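Local coordinates for protein putative dimetal phosphatase (Danio rerio, PDB 2NXF) that probably hydrolyses ADP-ribose and CDP-alcohols such as CDP-choline at a dinuclear metal centre of the calcineurin-like phosphoesterase type, at residues A[148-156]-A[163-171]; A[229-237]-A[271-282]. All coordinates share one frame; numbering follows the deposited sequence. Where two conformers were deposited one is given.

Contact 1: residues A[148-156]-A[163-171]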
loop_
_atom_site.group_PDB
_atom_site.type_symbol
_atom_site.label_atom_id
_atom_site.label_comp_id
_atom_site.label_asym_id
_atom_site.label_seq_id
_atom_site.Cartn_x
_atom_site.Cartn_y
_atom_site.Cartn_z
ATOM N N ASP A 148 -3.094 -6.564 4.460
ATOM C CA ASP A 148 -4.201 -6.664 3.527
ATOM C C ASP A 148 -5.305 -5.686 4.003
ATOM O O ASP A 148 -6.157 -6.030 4.837
ATOM C CB ASP A 148 -4.716 -8.122 3.553
ATOM C CG ASP A 148 -5.842 -8.394 2.554
ATOM O OD1 ASP A 148 -6.338 -7.467 1.864
ATOM O OD2 ASP A 148 -6.212 -9.581 2.471
ATOM N N ALA A 149 -5.275 -4.471 3.457
ATOM C CA ALA A 149 -6.190 -3.426 3.908
ATOM C C ALA A 149 -7.617 -3.594 3.349
ATOM O O ALA A 149 -8.504 -2.795 3.696
ATOM C CB ALA A 149 -5.643 -2.040 3.528
ATOM N N TYR A 150 -7.820 -4.608 2.503
ATOM C CA TYR A 150 -9.153 -4.963 1.968
ATOM C C TYR A 150 -9.656 -6.315 2.477
ATOM O O TYR A 150 -10.568 -6.908 1.916
ATOM C CB TYR A 150 -9.183 -4.870 0.426
ATOM C CG TYR A 150 -8.961 -3.438 0.012
ATOM C CD1 TYR A 150 -10.044 -2.567 -0.182
ATOM C CD2 TYR A 150 -7.657 -2.912 -0.074
ATOM C CE1 TYR A 150 -9.841 -1.234 -0.511
ATOM C CE2 TYR A 150 -7.444 -1.581 -0.397
ATOM C CZ TYR A 150 -8.537 -0.742 -0.597
ATOM O OH TYR A 150 -8.361 0.589 -0.925
ATOM N N ASP A 151 -9.049 -6.766 3.569
ATOM C CA ASP A 151 -9.481 -7.959 4.289
ATOM C C ASP A 151 -10.970 -7.800 4.639
ATOM O O ASP A 151 -11.802 -8.663 4.328
ATOM C CB ASP A 151 -8.579 -8.049 5.529
ATOM C CG ASP A 151 -8.906 -9.196 6.446
ATOM O OD1 ASP A 151 -9.775 -10.045 6.156
ATOM O OD2 ASP A 151 -8.237 -9.216 7.504
ATOM N N LEU A 152 -11.301 -6.684 5.281
ATOM C CA LEU A 152 -12.702 -6.288 5.375
ATOM C C LEU A 152 -12.948 -5.292 4.255
ATOM O O LEU A 152 -12.378 -4.214 4.259
ATOM C CB LEU A 152 -12.992 -5.658 6.743
ATOM C CG LEU A 152 -12.735 -6.549 7.962
ATOM C CD1 LEU A 152 -13.153 -5.777 9.202
ATOM C CD2 LEU A 152 -13.489 -7.872 7.867
ATOM N N SER A 153 -13.761 -5.671 3.276
ATOM C CA SER A 153 -14.119 -4.770 2.183
ATOM C C SER A 153 -15.306 -5.356 1.456
ATOM O O SER A 153 -15.628 -6.542 1.621
ATOM C CB SER A 153 -12.952 -4.611 1.200
ATOM O OG SER A 153 -12.684 -5.825 0.491
ATOM N N VAL A 154 -15.980 -4.524 0.669
ATOM C CA VAL A 154 -17.006 -5.064 -0.208
ATOM C C VAL A 154 -16.442 -5.349 -1.601
ATOM O O VAL A 154 -17.009 -6.139 -2.346
ATOM C CB VAL A 154 -18.268 -4.174 -0.276
ATOM C CG1 VAL A 154 -18.974 -4.153 1.071
ATOM C CG2 VAL A 154 -17.918 -2.763 -0.739
ATOM N N ILE A 155 -15.315 -4.713 -1.934
ATOM C CA ILE A 155 -14.749 -4.851 -3.277
ATOM C C ILE A 155 -13.783 -6.040 -3.394
ATOM O O ILE A 155 -13.524 -6.528 -4.515
ATOM C CB ILE A 155 -14.055 -3.557 -3.764
ATOM C CG1 ILE A 155 -12.851 -3.203 -2.862
ATOM C CG2 ILE A 155 -15.059 -2.414 -3.908
ATOM C CD1 ILE A 155 -11.974 -2.138 -3.463
ATOM N N GLY A 156 -13.282 -6.503 -2.250
ATOM C CA GLY A 156 -12.305 -7.598 -2.201
ATOM C C GLY A 156 -12.780 -8.882 -1.533
ATOM O O GLY A 156 -11.968 -9.743 -1.163
ATOM N N LYS A 163 -17.449 -12.533 5.478
ATOM C CA LYS A 163 -16.653 -11.328 5.520
ATOM C C LYS A 163 -17.225 -10.195 4.658
ATOM O O LYS A 163 -17.214 -9.042 5.066
ATOM C CB LYS A 163 -15.188 -11.629 5.187
ATOM C CG LYS A 163 -14.268 -10.830 6.042
ATOM C CD LYS A 163 -12.810 -11.328 6.005
ATOM C CE LYS A 163 -12.420 -12.016 7.305
ATOM N NZ LYS A 163 -10.959 -12.326 7.324
ATOM N N HIS A 164 -17.768 -10.520 3.489
ATOM C CA HIS A 164 -18.408 -9.480 2.666
ATOM C C HIS A 164 -19.624 -8.891 3.387
ATOM O O HIS A 164 -19.823 -7.671 3.389
ATOM C CB HIS A 164 -18.839 -10.038 1.311
ATOM C CG HIS A 164 -19.437 -9.010 0.403
ATOM N ND1 HIS A 164 -20.754 -8.612 0.499
ATOM C CD2 HIS A 164 -18.899 -8.296 -0.617
ATOM C CE1 HIS A 164 -20.999 -7.692 -0.419
ATOM N NE2 HIS A 164 -19.896 -7.487 -1.112
ATOM N N THR A 165 -20.434 -9.766 3.978
ATOM C CA THR A 165 -21.646 -9.336 4.691
ATOM C C THR A 165 -21.258 -8.443 5.878
ATOM O O THR A 165 -21.837 -7.373 6.077
ATOM C CB THR A 165 -22.475 -10.550 5.161
ATOM O OG1 THR A 165 -22.824 -11.353 4.026
ATOM C CG2 THR A 165 -23.762 -10.099 5.843
ATOM N N HIS A 166 -20.264 -8.879 6.650
ATOM C CA HIS A 166 -19.758 -8.084 7.767
ATOM C C HIS A 166 -19.309 -6.700 7.304
ATOM O O HIS A 166 -19.681 -5.682 7.886
ATOM C CB HIS A 166 -18.591 -8.808 8.441
ATOM C CG HIS A 166 -18.068 -8.104 9.654
ATOM N ND1 HIS A 166 -18.879 -7.731 10.704
ATOM C CD2 HIS A 166 -16.814 -7.717 9.990
ATOM C CE1 HIS A 166 -18.148 -7.143 11.633
ATOM N NE2 HIS A 166 -16.891 -7.126 11.228
ATOM N N SER A 167 -18.496 -6.681 6.246
ATOM C CA SER A 167 -17.951 -5.447 5.662
ATOM C C SER A 167 -19.043 -4.524 5.115
ATOM O O SER A 167 -18.983 -3.304 5.287
ATOM C CB SER A 167 -16.974 -5.816 4.554
ATOM O OG SER A 167 -15.917 -6.613 5.096
ATOM N N TRP A 168 -20.045 -5.107 4.459
ATOM C CA TRP A 168 -21.161 -4.325 3.931
ATOM C C TRP A 168 -21.963 -3.679 5.068
ATOM O O TRP A 168 -22.407 -2.532 4.963
ATOM C CB TRP A 168 -22.055 -5.209 3.054
ATOM C CG TRP A 168 -23.218 -4.473 2.444
ATOM C CD1 TRP A 168 -23.255 -3.836 1.226
ATOM C CD2 TRP A 168 -24.497 -4.269 3.045
ATOM N NE1 TRP A 168 -24.496 -3.264 1.035
ATOM C CE2 TRP A 168 -25.274 -3.510 2.135
ATOM C CE3 TRP A 168 -25.066 -4.655 4.267
ATOM C CZ2 TRP A 168 -26.593 -3.127 2.411
ATOM C CZ3 TRP A 168 -26.393 -4.279 4.543
ATOM C CH2 TRP A 168 -27.134 -3.517 3.615
ATOM N N ARG A 169 -22.149 -4.425 6.155
ATOM C CA ARG A 169 -22.840 -3.888 7.335
ATOM C C ARG A 169 -22.074 -2.706 7.963
ATOM O O ARG A 169 -22.688 -1.698 8.332
ATOM C CB ARG A 169 -23.063 -5.005 8.348
ATOM C CG ARG A 169 -24.139 -5.958 7.881
ATOM C CD ARG A 169 -24.307 -7.169 8.778
ATOM N NE ARG A 169 -25.401 -7.994 8.276
ATOM C CZ ARG A 169 -25.714 -9.207 8.727
ATOM N NH1 ARG A 169 -25.018 -9.758 9.713
ATOM N NH2 ARG A 169 -26.736 -9.874 8.189
ATOM N N ILE A 170 -20.754 -2.847 8.093
ATOM C CA ILE A 170 -19.900 -1.772 8.624
ATOM C C ILE A 170 -19.986 -0.542 7.712
ATOM O O ILE A 170 -20.263 0.564 8.176
ATOM C CB ILE A 170 -18.411 -2.203 8.740
ATOM C CG1 ILE A 170 -18.222 -3.338 9.762
ATOM C CG2 ILE A 170 -17.488 -0.972 9.028
ATOM C CD1 ILE A 170 -16.808 -4.006 9.651
ATOM N N LEU A 171 -19.779 -0.751 6.417
ATOM C CA LEU A 171 -19.798 0.351 5.452
ATOM C C LEU A 171 -21.144 1.084 5.436
ATOM O O LEU A 171 -21.184 2.322 5.479
ATOM C CB LEU A 171 -19.486 -0.156 4.046
ATOM C CG LEU A 171 -19.550 0.845 2.876
ATOM C CD1 LEU A 171 -18.659 2.064 3.158
ATOM C CD2 LEU A 171 -19.126 0.121 1.586
HETATM O O HOH W 1 -20.322 -5.963 -3.280
#
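Ser153 and Ser167 bring their CA atoms to within 5.2 Å where the irregular loop 148-156 runs past helix 162-174 in the calcineurin-like phosphoesterase domain. The loop leaves strand 142-146 and begins with a type I turn from Asp148 to Asp151. At one end of the contact is a salt bridge, in which Lys163 NZ meets Asp151 OD1 at 2.8 Å, on the syn lone pair. The lysine chain bends at its third torsion (chi3 -108°), and its CD lies beside the aspartate. Arg157 also pairs with OD1, while Ser202 and Gln205 hold OD2. Leu152 turns its two methyls to different partners. Leu152 CD2 packs on Lys163 CG at 3.6 Å and meets the edge of the His166 ring. Leu152 CD1 touches Ile170 CD1 at 4.1 Å. The nearest His166 side-chain atom lies about 2 Å from a bound zinc ion, which is not one of the active-site pair. Val154 is the apolar wedge at the other end. Val154 CG1 lies over one face of the His164 ring and against Trp168 CB, and Val154 CG2 meets Leu171 CD2 at 3.9 Å. His164 NE2 is 2.7 Å from water 1, which also gives Val154 O a weak bond. Each serine hydroxyl makes a hydrogen bond within its own segment. Ser167 OG, anti to its carbonyl carbon (chi1 -60°), donates to Lys163 O at 2.8 Å. Ser167 N reaches the same oxygen from the opposite face. Ser153 turns its CB away from the helix; its OG donates to Tyr150 O and accepts from Gly156 N in an ST motif. The chemistry thus divides in two: apolar side chains fit the loop to the helix, and Asp151, with four polar partners, fixes the charged end.

Contact 2: residues A[229-237]-A[271-282]; sequences LPVHPCAAD and RCTDSSGAQHIT
Asp274 OD1 is gripped by two groups, His232 NE2 and the guanidinium of Arg253. His232 NE2 donates to Asp274 OD1 at 2.8 Å, on the anti lone pair, but the bond is bent, with an angle of 131° at the hydrogen. This joins the loop after strand 222-227 to the β-hairpin of strands 270-273 and 279-282, at the margin of one sheet of the metallophosphoesterase fold. The other carboxylate oxygen, OD2, accepts from Ser276 N in an Asx turn that shapes the hairpin bend.

His232 CG is anti to the backbone N (chi1 -159°), which carries the ring toward Asp274. His232 uses both ring nitrogens, since ND1 accepts from Cys234 N in the ring plane. This pattern is consistent with a proton on NE2, and these bonds fix the rotation of the ring. The ring turns an edge to the face of His280, with the centroids 5.0 Å apart. The CB of His232 also lies over that face, 3.7 Å from the centroid of the His280 ring. Val231 CG2 meets the His280 ring at its edge, and water 2 links His280 ND1 to Val231 N.

In one modelled conformer of Cys234, the Cys234-Cys272 disulfide ties the loop covalently to the outer strand. Cys272 SG stands over a face of the His232 ring, 4.2 Å from its centroid. Ala235 CB packs against both Cys272 SG and His280 CB, 3.7 Å from each. Water 3 joins Cys234 O to Arg271 N. On the inner strand, Thr282 OG1 donates to Ala235 O at 2.8 Å, from 47° above the carbonyl plane.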
loop_
_atom_site.group_PDB
_atom_site.type_symbol
_atom_site.label_atom_id
_atom_site.label_comp_id
_atom_site.label_asym_id
_atom_site.label_seq_id
_atom_site.Cartn_x
_atom_site.Cartn_y
_atom_site.Cartn_z
ATOM N N LEU A 229 -3.492 1.140 2.360
ATOM C CA LEU A 229 -4.163 2.252 3.031
ATOM C C LEU A 229 -3.389 2.796 4.222
ATOM O O LEU A 229 -2.890 2.026 5.066
ATOM C CB LEU A 229 -5.550 1.815 3.557
ATOM C CG LEU A 229 -6.567 1.379 2.491
ATOM C CD1 LEU A 229 -7.895 0.954 3.168
ATOM C CD2 LEU A 229 -6.791 2.460 1.476
ATOM N N PRO A 230 -3.318 4.132 4.324
ATOM C CA PRO A 230 -2.752 4.773 5.522
ATOM C C PRO A 230 -3.685 4.619 6.728
ATOM O O PRO A 230 -4.897 4.384 6.565
ATOM C CB PRO A 230 -2.649 6.250 5.116
ATOM C CG PRO A 230 -3.705 6.441 4.076
ATOM C CD PRO A 230 -3.724 5.122 3.309
ATOM N N VAL A 231 -3.110 4.751 7.922
ATOM C CA VAL A 231 -3.902 4.638 9.154
ATOM C C VAL A 231 -3.772 5.840 10.092
ATOM O O VAL A 231 -4.561 5.979 11.025
ATOM C CB VAL A 231 -3.605 3.327 9.932
ATOM C CG1 VAL A 231 -3.948 2.070 9.082
ATOM C CG2 VAL A 231 -2.125 3.303 10.422
ATOM N N HIS A 232 -2.805 6.729 9.855
ATOM C CA HIS A 232 -2.660 7.883 10.763
ATOM C C HIS A 232 -3.234 9.141 10.108
ATOM O O HIS A 232 -2.802 9.522 9.027
ATOM C CB HIS A 232 -1.197 8.104 11.161
ATOM C CG HIS A 232 -1.047 8.891 12.426
ATOM N ND1 HIS A 232 -1.625 10.133 12.603
ATOM C CD2 HIS A 232 -0.401 8.605 13.581
ATOM C CE1 HIS A 232 -1.339 10.575 13.818
ATOM N NE2 HIS A 232 -0.599 9.667 14.432
ATOM N N PRO A 233 -4.225 9.785 10.763
ATOM C CA PRO A 233 -4.820 10.990 10.192
ATOM C C PRO A 233 -3.843 12.129 9.849
ATOM O O PRO A 233 -4.181 12.982 9.021
ATOM C CB PRO A 233 -5.808 11.451 11.283
ATOM C CG PRO A 233 -6.123 10.237 12.039
ATOM C CD PRO A 233 -4.871 9.405 12.038
ATOM N N CYS A 234 -2.664 12.163 10.488
ATOM C CA CYS A 234 -1.644 13.189 10.170
ATOM C C CYS A 234 -0.914 12.913 8.862
ATOM O O CYS A 234 -0.238 13.796 8.328
ATOM C CB CYS A 234 -0.602 13.368 11.291
ATOM S SG CYS A 234 0.190 11.865 11.948
ATOM N N ALA A 235 -1.052 11.689 8.360
ATOM C CA ALA A 235 -0.266 11.232 7.209
ATOM C C ALA A 235 -1.047 11.097 5.914
ATOM O O ALA A 235 -0.474 10.720 4.891
ATOM C CB ALA A 235 0.441 9.895 7.542
ATOM N N ALA A 236 -2.346 11.398 5.938
ATOM C CA ALA A 236 -3.168 11.234 4.732
ATOM C C ALA A 236 -4.470 11.988 4.890
ATOM O O ALA A 236 -4.887 12.278 6.005
ATOM C CB ALA A 236 -3.466 9.774 4.485
ATOM N N ASP A 237 -5.114 12.273 3.764
ATOM C CA ASP A 237 -6.456 12.852 3.794
ATOM C C ASP A 237 -7.415 11.850 4.462
ATOM O O ASP A 237 -7.295 10.645 4.238
ATOM C CB ASP A 237 -6.921 13.182 2.379
ATOM C CG ASP A 237 -8.211 13.980 2.369
ATOM O OD1 ASP A 237 -9.307 13.383 2.464
ATOM O OD2 ASP A 237 -8.154 15.234 2.292
ATOM N N ARG A 271 3.094 12.568 5.498
ATOM C CA ARG A 271 4.040 11.963 6.440
ATOM C C ARG A 271 3.912 12.633 7.785
ATOM O O ARG A 271 3.624 13.833 7.867
ATOM C CB ARG A 271 5.480 12.103 5.936
ATOM C CG ARG A 271 5.890 13.559 5.619
ATOM C CD ARG A 271 7.256 13.608 4.964
ATOM N NE ARG A 271 7.292 12.865 3.696
ATOM C CZ ARG A 271 8.401 12.684 2.983
ATOM N NH1 ARG A 271 9.554 13.185 3.437
ATOM N NH2 ARG A 271 8.351 11.997 1.839
ATOM N N CYS A 272 4.160 11.868 8.842
ATOM C CA CYS A 272 4.189 12.426 10.196
ATOM C C CYS A 272 4.784 11.403 11.140
ATOM O O CYS A 272 4.853 10.226 10.822
ATOM C CB CYS A 272 2.787 12.784 10.679
ATOM S SG CYS A 272 1.708 11.357 10.734
ATOM N N THR A 273 5.205 11.877 12.307
ATOM C CA THR A 273 5.674 11.003 13.369
ATOM C C THR A 273 4.561 10.933 14.409
ATOM O O THR A 273 4.057 11.980 14.854
ATOM C CB THR A 273 6.948 11.581 14.010
ATOM O OG1 THR A 273 7.867 11.945 12.970
ATOM C CG2 THR A 273 7.595 10.563 14.935
ATOM N N ASP A 274 4.174 9.716 14.795
ATOM C CA ASP A 274 3.196 9.543 15.867
ATOM C C ASP A 274 3.829 9.940 17.208
ATOM O O ASP A 274 5.052 9.971 17.322
ATOM C CB ASP A 274 2.702 8.095 15.946
ATOM C CG ASP A 274 1.572 7.939 16.944
ATOM O OD1 ASP A 274 0.445 8.349 16.609
ATOM O OD2 ASP A 274 1.815 7.465 18.083
ATOM N N SER A 275 3.007 10.227 18.218
ATOM C CA SER A 275 3.539 10.510 19.560
ATOM C C SER A 275 4.409 9.364 20.118
ATOM O O SER A 275 5.285 9.605 20.955
ATOM C CB SER A 275 2.425 10.896 20.554
ATOM O OG SER A 275 1.445 9.872 20.660
ATOM N N SER A 276 4.172 8.142 19.636
ATOM C CA SER A 276 4.988 6.963 19.980
ATOM C C SER A 276 6.405 7.005 19.391
ATOM O O SER A 276 7.289 6.286 19.864
ATOM C CB SER A 276 4.299 5.675 19.513
ATOM O OG SER A 276 4.396 5.524 18.089
ATOM N N GLY A 277 6.617 7.824 18.359
ATOM C CA GLY A 277 7.906 7.882 17.657
ATOM C C GLY A 277 7.902 7.159 16.312
ATOM O O GLY A 277 8.806 7.351 15.492
ATOM N N ALA A 278 6.888 6.331 16.080
ATOM C CA ALA A 278 6.752 5.618 14.811
ATOM C C ALA A 278 6.502 6.611 13.686
ATOM O O ALA A 278 5.739 7.552 13.840
ATOM C CB ALA A 278 5.634 4.617 14.877
ATOM N N GLN A 279 7.165 6.393 12.563
ATOM C CA GLN A 279 7.013 7.257 11.406
ATOM C C GLN A 279 5.942 6.696 10.479
ATOM O O GLN A 279 5.981 5.515 10.144
ATOM C CB GLN A 279 8.353 7.326 10.677
ATOM C CG GLN A 279 8.330 8.047 9.375
ATOM C CD GLN A 279 8.417 9.537 9.565
ATOM O OE1 GLN A 279 9.356 10.035 10.202
ATOM N NE2 GLN A 279 7.445 10.272 9.007
ATOM N N HIS A 280 5.000 7.542 10.063
ATOM C CA HIS A 280 4.043 7.169 9.016
ATOM C C HIS A 280 4.420 7.864 7.734
ATOM O O HIS A 280 4.698 9.071 7.736
ATOM C CB HIS A 280 2.618 7.515 9.450
ATOM C CG HIS A 280 2.156 6.666 10.594
ATOM N ND1 HIS A 280 1.313 5.595 10.420
ATOM C CD2 HIS A 280 2.510 6.664 11.904
ATOM C CE1 HIS A 280 1.133 4.988 11.581
ATOM N NE2 HIS A 280 1.840 5.623 12.502
ATOM N N ILE A 281 4.474 7.086 6.654
ATOM C CA ILE A 281 4.829 7.622 5.347
ATOM C C ILE A 281 3.758 7.199 4.350
ATOM O O ILE A 281 3.466 6.007 4.204
ATOM C CB ILE A 281 6.196 7.083 4.853
ATOM C CG1 ILE A 281 7.295 7.351 5.893
ATOM C CG2 ILE A 281 6.571 7.688 3.481
ATOM C CD1 ILE A 281 8.554 6.505 5.664
ATOM N N THR A 282 3.158 8.176 3.677
ATOM C CA THR A 282 2.229 7.886 2.594
ATOM C C THR A 282 2.878 8.365 1.304
ATOM O O THR A 282 3.090 9.550 1.123
ATOM C CB THR A 282 0.862 8.576 2.813
ATOM O OG1 THR A 282 0.351 8.203 4.099
ATOM C CG2 THR A 282 -0.165 8.167 1.705
HETATM O O HOH W 2 -0.494 5.854 8.222
HETATM O O HOH W 3 0.765 14.596 5.963
#

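Overall arrangement
Both contacts fasten loops that follow strands of the same seven-stranded sheet. Contact 1 packs the loop after strand 142-146 on the helix that follows it, farther from the centre of the chain. Contact 2 is longer in range: it ties the loop after the neighbouring strand 222-227 to the hairpin at the sheet margin. Each buries six of eleven touching residues; contact 1 has two exposed, contact 2 one. Contact 1 relies on aliphatic packing and a salt bridge. Contact 2 relies on a disulfide, paired histidines and hydrogen bonds. The two loops touch where Tyr150 and Ala149 pack on Leu229. This junction lies near the zinc ligands, since both Tyr150 and Leu229 touch His265.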